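Uncharacterized protein (Sulfolobus solfataricus, PDB 4WYH) is probably a noncatalytic subunit of the archaeal eukaryotic-type primase, needed for efficient synthesis of the primers that start DNA replication. Local coordinates at residues A[37-42]-A[75-80]; A[44-49]-A[116-121]; A[55-60]-A[104-109]. All blocks are in the same frame, centred on the assembly; numbering follows the deposited sequence.

Contact 1 (A[37-42]-A[75-80]); sequences KVLEMG and KEFYYK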
loop_
_atom_site.group_PDB
_atom_site.type_symbol
_atom_site.label_atom_id
_atom_site.label_comp_id
_atom_site.label_asym_id
_atom_site.label_seq_id
_atom_site.Cartn_x
_atom_site.Cartn_y
_atom_site.Cartn_z
ATOM N N LYS A 37 -3.310 9.365 -0.189
ATOM C CA LYS A 37 -2.618 10.110 -1.217
ATOM C C LYS A 37 -1.710 9.256 -2.089
ATOM O O LYS A 37 -1.676 9.408 -3.279
ATOM C CB LYS A 37 -1.790 11.227 -0.576
ATOM C CG LYS A 37 -1.685 12.433 -1.483
ATOM C CD LYS A 37 -3.072 12.791 -2.038
ATOM C CE LYS A 37 -3.152 14.082 -2.848
ATOM N NZ LYS A 37 -4.564 14.124 -3.377
ATOM N N VAL A 38 -0.907 8.412 -1.464
ATOM C CA VAL A 38 -0.035 7.504 -2.168
ATOM C C VAL A 38 -0.895 6.567 -3.027
ATOM O O VAL A 38 -0.571 6.340 -4.213
ATOM C CB VAL A 38 0.881 6.690 -1.218
ATOM C CG1 VAL A 38 1.726 5.702 -1.996
ATOM C CG2 VAL A 38 1.844 7.630 -0.478
ATOM N N LEU A 39 -1.982 6.050 -2.457
ATOM C CA LEU A 39 -2.813 5.173 -3.203
ATOM C C LEU A 39 -3.342 5.838 -4.464
ATOM O O LEU A 39 -3.473 5.192 -5.493
ATOM C CB LEU A 39 -3.985 4.644 -2.399
ATOM C CG LEU A 39 -3.719 3.464 -1.502
ATOM C CD1 LEU A 39 -4.867 3.383 -0.522
ATOM C CD2 LEU A 39 -3.540 2.125 -2.183
ATOM N N GLU A 40 -3.640 7.127 -4.348
ATOM C CA GLU A 40 -4.147 7.894 -5.476
ATOM C C GLU A 40 -3.106 8.114 -6.566
ATOM O O GLU A 40 -3.461 8.090 -7.721
ATOM C CB GLU A 40 -4.587 9.252 -5.010
ATOM C CG GLU A 40 -5.102 10.102 -6.140
ATOM C CD GLU A 40 -5.472 11.468 -5.683
ATOM O OE1 GLU A 40 -4.964 11.859 -4.601
ATOM O OE2 GLU A 40 -6.271 12.118 -6.408
ATOM N N MET A 41 -1.851 8.360 -6.175
ATOM C CA MET A 41 -0.815 8.819 -7.095
ATOM C C MET A 41 0.072 7.729 -7.678
ATOM O O MET A 41 0.475 7.805 -8.821
ATOM C CB MET A 41 0.005 9.900 -6.428
ATOM C CG MET A 41 -0.815 11.088 -5.932
ATOM S SD MET A 41 -1.592 12.038 -7.266
ATOM C CE MET A 41 -0.305 12.071 -8.536
ATOM N N GLY A 42 0.368 6.713 -6.868
ATOM C CA GLY A 42 1.143 5.590 -7.286
ATOM C C GLY A 42 2.597 5.712 -6.860
ATOM O O GLY A 42 3.059 6.781 -6.463
ATOM N N LYS A 75 -5.235 -2.980 -6.622
ATOM C CA LYS A 75 -4.923 -3.198 -8.042
ATOM C C LYS A 75 -4.847 -1.886 -8.869
ATOM O O LYS A 75 -3.884 -1.680 -9.619
ATOM C CB LYS A 75 -5.930 -4.192 -8.657
ATOM C CG LYS A 75 -5.442 -4.772 -9.938
ATOM C CD LYS A 75 -6.619 -5.143 -10.826
ATOM C CE LYS A 75 -7.078 -6.554 -10.586
ATOM N NZ LYS A 75 -8.032 -6.914 -11.675
ATOM N N GLU A 76 -5.798 -0.999 -8.641
ATOM C CA GLU A 76 -5.830 0.363 -9.225
ATOM C C GLU A 76 -4.612 1.167 -8.880
ATOM O O GLU A 76 -4.057 1.765 -9.773
ATOM C CB GLU A 76 -6.958 1.171 -8.661
ATOM C CG GLU A 76 -8.152 1.163 -9.457
ATOM C CD GLU A 76 -9.294 1.763 -8.683
ATOM O OE1 GLU A 76 -9.223 2.125 -7.457
ATOM O OE2 GLU A 76 -10.285 1.782 -9.333
ATOM N N PHE A 77 -4.189 1.161 -7.626
ATOM C CA PHE A 77 -2.913 1.727 -7.211
ATOM C C PHE A 77 -1.723 1.141 -7.955
ATOM O O PHE A 77 -0.917 1.897 -8.519
ATOM C CB PHE A 77 -2.696 1.495 -5.704
ATOM C CG PHE A 77 -1.281 1.663 -5.280
ATOM C CD1 PHE A 77 -0.725 2.928 -5.235
ATOM C CD2 PHE A 77 -0.474 0.551 -4.925
ATOM C CE1 PHE A 77 0.597 3.085 -4.841
ATOM C CE2 PHE A 77 0.847 0.734 -4.511
ATOM C CZ PHE A 77 1.372 1.990 -4.490
ATOM N N TYR A 78 -1.627 -0.189 -8.003
ATOM C CA TYR A 78 -0.505 -0.856 -8.644
ATOM C C TYR A 78 -0.274 -0.444 -10.047
ATOM O O TYR A 78 0.888 -0.255 -10.417
ATOM C CB TYR A 78 -0.560 -2.405 -8.527
ATOM C CG TYR A 78 0.675 -3.043 -9.099
ATOM C CD1 TYR A 78 1.844 -3.165 -8.368
ATOM C CD2 TYR A 78 0.690 -3.467 -10.435
ATOM C CE1 TYR A 78 2.988 -3.718 -8.949
ATOM C CE2 TYR A 78 1.821 -3.971 -11.033
ATOM C CZ TYR A 78 2.984 -4.094 -10.294
ATOM O OH TYR A 78 4.097 -4.634 -10.897
ATOM N N TYR A 79 -1.343 -0.337 -10.863
ATOM C CA TYR A 79 -1.201 -0.031 -12.265
ATOM C C TYR A 79 -1.195 1.496 -12.588
ATOM O O TYR A 79 -1.269 1.905 -13.735
ATOM C CB TYR A 79 -2.223 -0.817 -13.089
ATOM C CG TYR A 79 -2.009 -2.310 -13.067
ATOM C CD1 TYR A 79 -0.898 -2.875 -13.675
ATOM C CD2 TYR A 79 -2.926 -3.173 -12.460
ATOM C CE1 TYR A 79 -0.693 -4.280 -13.698
ATOM C CE2 TYR A 79 -2.694 -4.577 -12.461
ATOM C CZ TYR A 79 -1.589 -5.101 -13.095
ATOM O OH TYR A 79 -1.292 -6.447 -13.135
ATOM N N LYS A 80 -1.056 2.338 -11.585
ATOM C CA LYS A 80 -0.736 3.731 -11.873
ATOM C C LYS A 80 0.567 3.859 -12.648
ATOM O O LYS A 80 0.750 4.819 -13.366
ATOM C CB LYS A 80 -0.661 4.589 -10.598
ATOM C CG LYS A 80 -1.922 4.611 -9.800
ATOM C CD LYS A 80 -3.018 5.189 -10.608
ATOM C CE LYS A 80 -3.682 6.277 -9.847
ATOM N NZ LYS A 80 -5.038 6.543 -10.393
#

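Contact 2 (A[44-49]-A[116-121]); sequences QDSRKR and KEMYNE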
loop_
_atom_site.group_PDB
_atom_site.type_symbol
_atom_site.label_atom_id
_atom_site.label_comp_id
_atom_site.label_asym_id
_atom_site.label_seq_id
_atom_site.Cartn_x
_atom_site.Cartn_y
_atom_site.Cartn_z
ATOM N N GLN A 44 6.643 3.401 -7.488
ATOM C CA GLN A 44 7.506 2.969 -8.550
ATOM C C GLN A 44 8.138 1.587 -8.284
ATOM O O GLN A 44 7.550 0.627 -8.660
ATOM C CB GLN A 44 8.490 4.075 -8.890
ATOM C CG GLN A 44 9.328 3.796 -10.108
ATOM C CD GLN A 44 10.078 5.016 -10.622
ATOM O OE1 GLN A 44 10.242 5.174 -11.822
ATOM N NE2 GLN A 44 10.514 5.884 -9.739
ATOM N N ASP A 45 9.359 1.513 -7.792
ATOM C CA ASP A 45 9.984 0.248 -7.462
ATOM C C ASP A 45 9.490 -0.380 -6.162
ATOM O O ASP A 45 9.727 -1.536 -5.926
ATOM C CB ASP A 45 11.485 0.426 -7.363
ATOM C CG ASP A 45 12.130 0.892 -8.717
ATOM O OD1 ASP A 45 11.512 0.743 -9.801
ATOM O OD2 ASP A 45 13.240 1.433 -8.614
ATOM N N SER A 46 8.787 0.385 -5.322
ATOM C CA SER A 46 8.395 -0.077 -4.032
ATOM C C SER A 46 6.929 -0.480 -3.937
ATOM O O SER A 46 6.469 -0.713 -2.859
ATOM C CB SER A 46 8.748 0.971 -2.978
ATOM O OG SER A 46 7.879 2.060 -3.042
ATOM N N ARG A 47 6.198 -0.528 -5.064
ATOM C CA ARG A 47 4.740 -0.815 -5.089
ATOM C C ARG A 47 4.315 -2.037 -4.366
ATOM O O ARG A 47 3.385 -1.957 -3.575
ATOM C CB ARG A 47 4.192 -0.902 -6.521
ATOM C CG ARG A 47 4.017 0.424 -7.175
ATOM C CD ARG A 47 3.722 0.268 -8.671
ATOM N NE ARG A 47 4.844 -0.355 -9.375
ATOM C CZ ARG A 47 4.738 -0.865 -10.585
ATOM N NH1 ARG A 47 3.565 -0.848 -11.264
ATOM N NH2 ARG A 47 5.806 -1.365 -11.142
ATOM N N LYS A 48 5.005 -3.169 -4.589
ATOM C CA LYS A 48 4.581 -4.399 -3.968
ATOM C C LYS A 48 4.822 -4.378 -2.460
ATOM O O LYS A 48 3.971 -4.694 -1.686
ATOM C CB LYS A 48 5.211 -5.601 -4.673
ATOM C CG LYS A 48 4.490 -5.917 -5.972
ATOM C CD LYS A 48 5.157 -7.088 -6.664
ATOM C CE LYS A 48 4.569 -7.230 -8.045
ATOM N NZ LYS A 48 5.230 -8.350 -8.772
ATOM N N ARG A 49 5.976 -3.894 -2.041
ATOM C CA ARG A 49 6.228 -3.745 -0.603
ATOM C C ARG A 49 5.254 -2.760 0.079
ATOM O O ARG A 49 4.785 -3.044 1.172
ATOM C CB ARG A 49 7.678 -3.267 -0.398
ATOM C CG ARG A 49 8.659 -4.297 -0.886
ATOM C CD ARG A 49 10.064 -4.045 -0.316
ATOM N NE ARG A 49 10.510 -2.654 -0.444
ATOM C CZ ARG A 49 11.209 -2.199 -1.458
ATOM N NH1 ARG A 49 11.448 -2.985 -2.462
ATOM N NH2 ARG A 49 11.631 -0.935 -1.494
ATOM N N LYS A 116 14.337 2.888 3.003
ATOM C CA LYS A 116 14.521 4.213 2.427
ATOM C C LYS A 116 14.123 4.290 0.983
ATOM O O LYS A 116 13.716 5.324 0.552
ATOM C CB LYS A 116 15.932 4.711 2.651
ATOM C CG LYS A 116 16.298 4.932 4.109
ATOM C CD LYS A 116 17.777 5.208 4.289
ATOM C CE LYS A 116 18.037 5.760 5.682
ATOM N NZ LYS A 116 17.447 4.957 6.762
ATOM N N GLU A 117 14.231 3.220 0.220
ATOM C CA GLU A 117 13.758 3.272 -1.183
ATOM C C GLU A 117 12.273 3.621 -1.244
ATOM O O GLU A 117 11.839 4.517 -1.948
ATOM C CB GLU A 117 14.088 1.964 -1.925
ATOM C CG GLU A 117 13.519 1.933 -3.342
ATOM C CD GLU A 117 13.755 0.607 -4.043
ATOM O OE1 GLU A 117 12.951 -0.295 -3.870
ATOM O OE2 GLU A 117 14.716 0.501 -4.822
ATOM N N MET A 118 11.486 2.904 -0.454
ATOM C CA MET A 118 10.062 3.140 -0.416
ATOM C C MET A 118 9.800 4.518 0.196
ATOM O O MET A 118 8.898 5.264 -0.204
ATOM C CB MET A 118 9.380 2.049 0.418
ATOM C CG MET A 118 7.891 2.298 0.693
ATOM S SD MET A 118 7.060 0.904 1.482
ATOM C CE MET A 118 6.219 1.726 2.754
ATOM N N TYR A 119 10.561 4.865 1.218
ATOM C CA TYR A 119 10.333 6.135 1.919
ATOM C C TYR A 119 10.486 7.263 0.903
ATOM O O TYR A 119 9.670 8.136 0.840
ATOM C CB TYR A 119 11.327 6.333 3.028
ATOM C CG TYR A 119 11.052 7.473 3.913
ATOM C CD1 TYR A 119 10.058 7.416 4.849
ATOM C CD2 TYR A 119 11.846 8.640 3.830
ATOM C CE1 TYR A 119 9.805 8.508 5.683
ATOM C CE2 TYR A 119 11.628 9.702 4.687
ATOM C CZ TYR A 119 10.600 9.616 5.612
ATOM O OH TYR A 119 10.354 10.669 6.469
ATOM N N ASN A 120 11.569 7.261 0.152
ATOM C CA ASN A 120 11.738 8.315 -0.857
ATOM C C ASN A 120 10.590 8.329 -1.881
ATOM O O ASN A 120 10.141 9.359 -2.219
ATOM C CB ASN A 120 13.076 8.178 -1.548
ATOM C CG ASN A 120 14.213 8.686 -0.686
ATOM O OD1 ASN A 120 13.974 9.318 0.346
ATOM N ND2 ASN A 120 15.430 8.414 -1.063
ATOM N N GLU A 121 10.118 7.177 -2.348
ATOM C CA GLU A 121 9.034 7.173 -3.303
ATOM C C GLU A 121 7.728 7.812 -2.722
ATOM O O GLU A 121 6.993 8.537 -3.407
ATOM C CB GLU A 121 8.830 5.771 -3.855
ATOM C CG GLU A 121 10.014 5.237 -4.673
ATOM C CD GLU A 121 9.698 3.933 -5.396
ATOM O OE1 GLU A 121 8.638 3.350 -5.145
ATOM O OE2 GLU A 121 10.513 3.531 -6.214
HETATM O O HOH W 1 14.819 2.496 -6.890
#

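Contact 3 (A[55-60]-A[104-109]); sequences ASRYLV and LPWSLK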
loop_
_atom_site.group_PDB
_atom_site.type_symbol
_atom_site.label_atom_id
_atom_site.label_comp_id
_atom_site.label_asym_id
_atom_site.label_seq_id
_atom_site.Cartn_x
_atom_site.Cartn_y
_atom_site.Cartn_z
ATOM N N ALA A 55 -0.395 -0.518 2.623
ATOM C CA ALA A 55 -1.708 -0.192 2.121
ATOM C C ALA A 55 -2.743 -1.254 2.436
ATOM O O ALA A 55 -3.844 -0.931 2.867
ATOM C CB ALA A 55 -1.637 0.062 0.640
ATOM N N SER A 56 -2.411 -2.514 2.248
ATOM C CA SER A 56 -3.377 -3.581 2.524
ATOM C C SER A 56 -3.834 -3.537 4.007
ATOM O O SER A 56 -5.011 -3.606 4.266
ATOM C CB SER A 56 -2.812 -4.993 2.219
ATOM O OG SER A 56 -1.700 -5.286 3.033
ATOM N N ARG A 57 -2.873 -3.384 4.920
ATOM C CA ARG A 57 -3.144 -3.320 6.352
ATOM C C ARG A 57 -3.963 -2.093 6.729
ATOM O O ARG A 57 -4.853 -2.180 7.523
ATOM C CB ARG A 57 -1.835 -3.266 7.078
ATOM C CG ARG A 57 -0.859 -4.390 6.704
ATOM C CD ARG A 57 0.347 -4.324 7.589
ATOM N NE ARG A 57 1.295 -5.344 7.286
ATOM C CZ ARG A 57 2.357 -5.600 8.017
ATOM N NH1 ARG A 57 2.605 -4.881 9.119
ATOM N NH2 ARG A 57 3.203 -6.550 7.626
ATOM N N TYR A 58 -3.660 -0.941 6.143
ATOM C CA TYR A 58 -4.483 0.230 6.363
ATOM C C TYR A 58 -5.938 0.024 5.945
ATOM O O TYR A 58 -6.891 0.267 6.694
ATOM C CB TYR A 58 -3.882 1.382 5.609
ATOM C CG TYR A 58 -4.763 2.608 5.511
ATOM C CD1 TYR A 58 -5.076 3.331 6.629
ATOM C CD2 TYR A 58 -5.335 3.003 4.261
ATOM C CE1 TYR A 58 -5.922 4.457 6.544
ATOM C CE2 TYR A 58 -6.191 4.109 4.160
ATOM C CZ TYR A 58 -6.433 4.840 5.288
ATOM O OH TYR A 58 -7.192 5.939 5.285
ATOM N N LEU A 59 -6.121 -0.405 4.708
ATOM C CA LEU A 59 -7.431 -0.593 4.160
ATOM C C LEU A 59 -8.266 -1.573 4.993
ATOM O O LEU A 59 -9.395 -1.300 5.375
ATOM C CB LEU A 59 -7.309 -1.074 2.701
ATOM C CG LEU A 59 -6.780 -0.056 1.687
ATOM C CD1 LEU A 59 -6.617 -0.733 0.333
ATOM C CD2 LEU A 59 -7.766 1.085 1.657
ATOM N N VAL A 60 -7.692 -2.696 5.307
ATOM C CA VAL A 60 -8.405 -3.757 5.981
ATOM C C VAL A 60 -8.588 -3.505 7.494
ATOM O O VAL A 60 -9.705 -3.676 8.060
ATOM C CB VAL A 60 -7.675 -5.089 5.708
ATOM C CG1 VAL A 60 -8.240 -6.217 6.552
ATOM C CG2 VAL A 60 -7.748 -5.409 4.202
ATOM N N LEU A 104 -0.754 -4.098 11.451
ATOM C CA LEU A 104 -0.824 -2.663 11.307
ATOM C C LEU A 104 0.138 -2.078 10.269
ATOM O O LEU A 104 1.269 -2.511 10.149
ATOM C CB LEU A 104 -0.468 -1.999 12.617
ATOM C CG LEU A 104 -1.362 -2.355 13.784
ATOM C CD1 LEU A 104 -0.640 -2.000 15.095
ATOM C CD2 LEU A 104 -2.655 -1.596 13.664
ATOM N N PRO A 105 -0.317 -1.062 9.519
ATOM C CA PRO A 105 0.565 -0.511 8.477
ATOM C C PRO A 105 1.870 -0.016 9.094
ATOM O O PRO A 105 1.850 0.506 10.197
ATOM C CB PRO A 105 -0.256 0.622 7.899
ATOM C CG PRO A 105 -1.156 1.029 8.997
ATOM C CD PRO A 105 -1.537 -0.258 9.660
ATOM N N TRP A 106 3.014 -0.239 8.450
ATOM C CA TRP A 106 4.258 0.405 8.907
ATOM C C TRP A 106 4.131 1.959 8.964
ATOM O O TRP A 106 3.547 2.617 8.091
ATOM C CB TRP A 106 5.353 0.063 7.931
ATOM C CG TRP A 106 5.941 -1.273 8.005
ATOM C CD1 TRP A 106 5.450 -2.401 8.657
ATOM C CD2 TRP A 106 7.153 -1.664 7.385
ATOM N NE1 TRP A 106 6.306 -3.416 8.502
ATOM C CE2 TRP A 106 7.357 -3.025 7.699
ATOM C CE3 TRP A 106 8.072 -1.012 6.565
ATOM C CZ2 TRP A 106 8.454 -3.751 7.216
ATOM C CZ3 TRP A 106 9.168 -1.715 6.126
ATOM C CH2 TRP A 106 9.342 -3.076 6.451
ATOM N N SER A 107 4.615 2.553 10.045
ATOM C CA SER A 107 4.656 3.980 10.171
ATOM C C SER A 107 5.637 4.591 9.176
ATOM O O SER A 107 6.455 3.940 8.675
ATOM C CB SER A 107 5.050 4.365 11.612
ATOM O OG SER A 107 6.372 3.982 11.891
ATOM N N LEU A 108 5.532 5.877 8.945
ATOM C CA LEU A 108 6.540 6.575 8.190
ATOM C C LEU A 108 7.871 6.434 8.841
ATOM O O LEU A 108 8.861 6.306 8.169
ATOM C CB LEU A 108 6.169 8.048 8.048
ATOM C CG LEU A 108 5.037 8.217 7.067
ATOM C CD1 LEU A 108 4.201 9.416 7.413
ATOM C CD2 LEU A 108 5.602 8.337 5.687
ATOM N N LYS A 109 7.906 6.511 10.163
ATOM C CA LYS A 109 9.171 6.312 10.908
ATOM C C LYS A 109 9.845 4.948 10.621
ATOM O O LYS A 109 11.033 4.870 10.360
ATOM C CB LYS A 109 8.924 6.477 12.430
ATOM C CG LYS A 109 10.175 6.785 13.239
ATOM C CD LYS A 109 10.920 8.028 12.731
ATOM C CE LYS A 109 12.337 8.178 13.301
ATOM N NZ LYS A 109 12.367 8.012 14.771
HETATM O O HOH W 2 4.649 -4.993 10.922
#

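Contact 1 (A[37-42]-A[75-80])
Phe77 and Leu39 meet in an apolar helix-to-helix contact, where the C-terminal end of helix 33-41 packs against the C-terminal end of helix 67-78 in the all-helical PriX domain. No hydrogen bond joins the two segments; Phe77, with Lys80 beside it, carries the contact from helix 67-78 and the residues after it, and Val38, Leu39 and Gly42 face the ring. The CB of Phe77 points toward helix 33-41, and CG stands anti to the backbone N (chi1 163°), which sets it beside the carbonyl carbon. The CD2 methyl of Leu39 reaches the root of the ring, 3.7 Å from Phe77 CB, its side chain crossing that of Phe77 at about a right angle. Val38 lies beside the ring and points the same way, with CG1 4.0 Å from Phe77 CE1. Two backbone carbonyls of the helix end lie at the ring edge near its plane: Val38 O is 3.5 Å from Phe77 CE1, and Leu39 O is close to CD1. Gly42, the first residue past the helix, has positive phi and comes obliquely to the ring, its CA 3.5 Å from Phe77 CE1. A side chain on Gly42 would run into Lys80 CB and the carbonyl oxygen of Met41, and its absence lets the backbone approach both Phe77 and Lys80. Lys80 closes the outer side of the contact, its CB 3.8 Å from Met41 O. Helix 47-63 completes the buried side, where Phe50 meets the Phe77 ring and also touches Val38. The C-H edge of Phe77 probably gives the carbonyl oxygens of Val38 and Leu39 a weakly favourable electrostatic neighbour in addition to packing.

Contact 2 (A[44-49]-A[116-121])
Glu121, on helix 116-128, grips the turn that leads into helix 47-63 and holds Asp45, a manganese-binding residue of this protein; no metal is bound to this chain in the model. Glu121 CG lies beside the backbone N (chi1 -65°), and the chain extended beyond it carries the carboxylate to the turn. OE2 accepts Asp45 N at 2.8 Å through its syn lone pair. OE1 takes three bonds. Gln44 N meets it from one face of the carboxylate and Ser46 OG, at 2.6 Å, from the other. Ser46 N approaches OE1 on the syn side but tilted from the plane. Ser46 CB packs 3.6 Å from Met118 CB. Arg49 NH2 forms a salt bridge to Glu117 OE1 at 2.8 Å, nearly straight (168°) and in the guanidinium plane; Asp115 holds NE. A water donates to both Asp45 OD2 and Glu117 OE2. An alanine in place of Glu121 would probably leave three backbone N-H groups and the Ser46 hydroxyl without this acceptor and the turn freer to move. Glu121 thus fixes the turn that presents Asp45; Arg49 and the N-H donors probably offset much of the nearby negative charge, leaving water-linked Asp45 OD2 available toward a metal.

Contact 3 (A[55-60]-A[104-109])
Arg57 NH1 donates to the backbone oxygen Leu104 O at 2.9 Å, tying the middle of helix 47-63 to the extended connection between helices 88-101 and 108-114. This is a side-chain-to-backbone link in an all-helical domain, away from the annotated metal site. The bond is fairly straight (162°), and the acceptor lies in the guanidinium plane, whereas NH1 sits above the plane of the Leu104 carbonyl. The arm of Arg57 is extended from CG to NE, and its CD passes 3.3 Å from Leu104 O on the way. Nearer the helix, Arg57 CB packs 3.6 Å from Pro105 N. Pro105 CB comes 4.1 Å from Tyr58 N, and its apolar partner is Tyr58 CB; Val62 meets the proline from the following turn of the helix. Tyr58 itself leads away, its hydroxyl bonded to Glu36 of helix 33-41. At the outer end of the arginine, Arg57 NH1 approaches Trp106 CD1 at 3.8 Å, with the guanidinium and indole planes about 90° apart; the indole is stacked by Tyr53 and paired with Arg110 in a cation-pi contact. The guanidinium charge thus has one backbone carbonyl across the contact and further polar help from Leu52 O, which accepts a weak bond from NE. A water completes the bridge, accepting from Arg57 NH1 at 2.7 Å and, weakly, from Trp106 NE1 at 3.3 Å.

In the fold
Helix 47-63 is shared by contacts 2 and 3 and touches both helices of contact 1, so helices far apart in sequence, 33-41 and 116-128 among them, pack on it. The contact centres are about 12 Å (1 and 2), 15 Å (1 and 3) and 14 Å (2 and 3) apart, with contacts 1 and 3 on opposite sides of the chain's centre. Along the chain, contact 1 alternates with each of the others, while contact 3 is nested inside the loop that contact 2 closes. Arg47 joins contacts 1 and 2 through Tyr78 O, and Leu39 touches Ala55 between contacts 1 and 3. All three contacts thus belong to one compact helical domain.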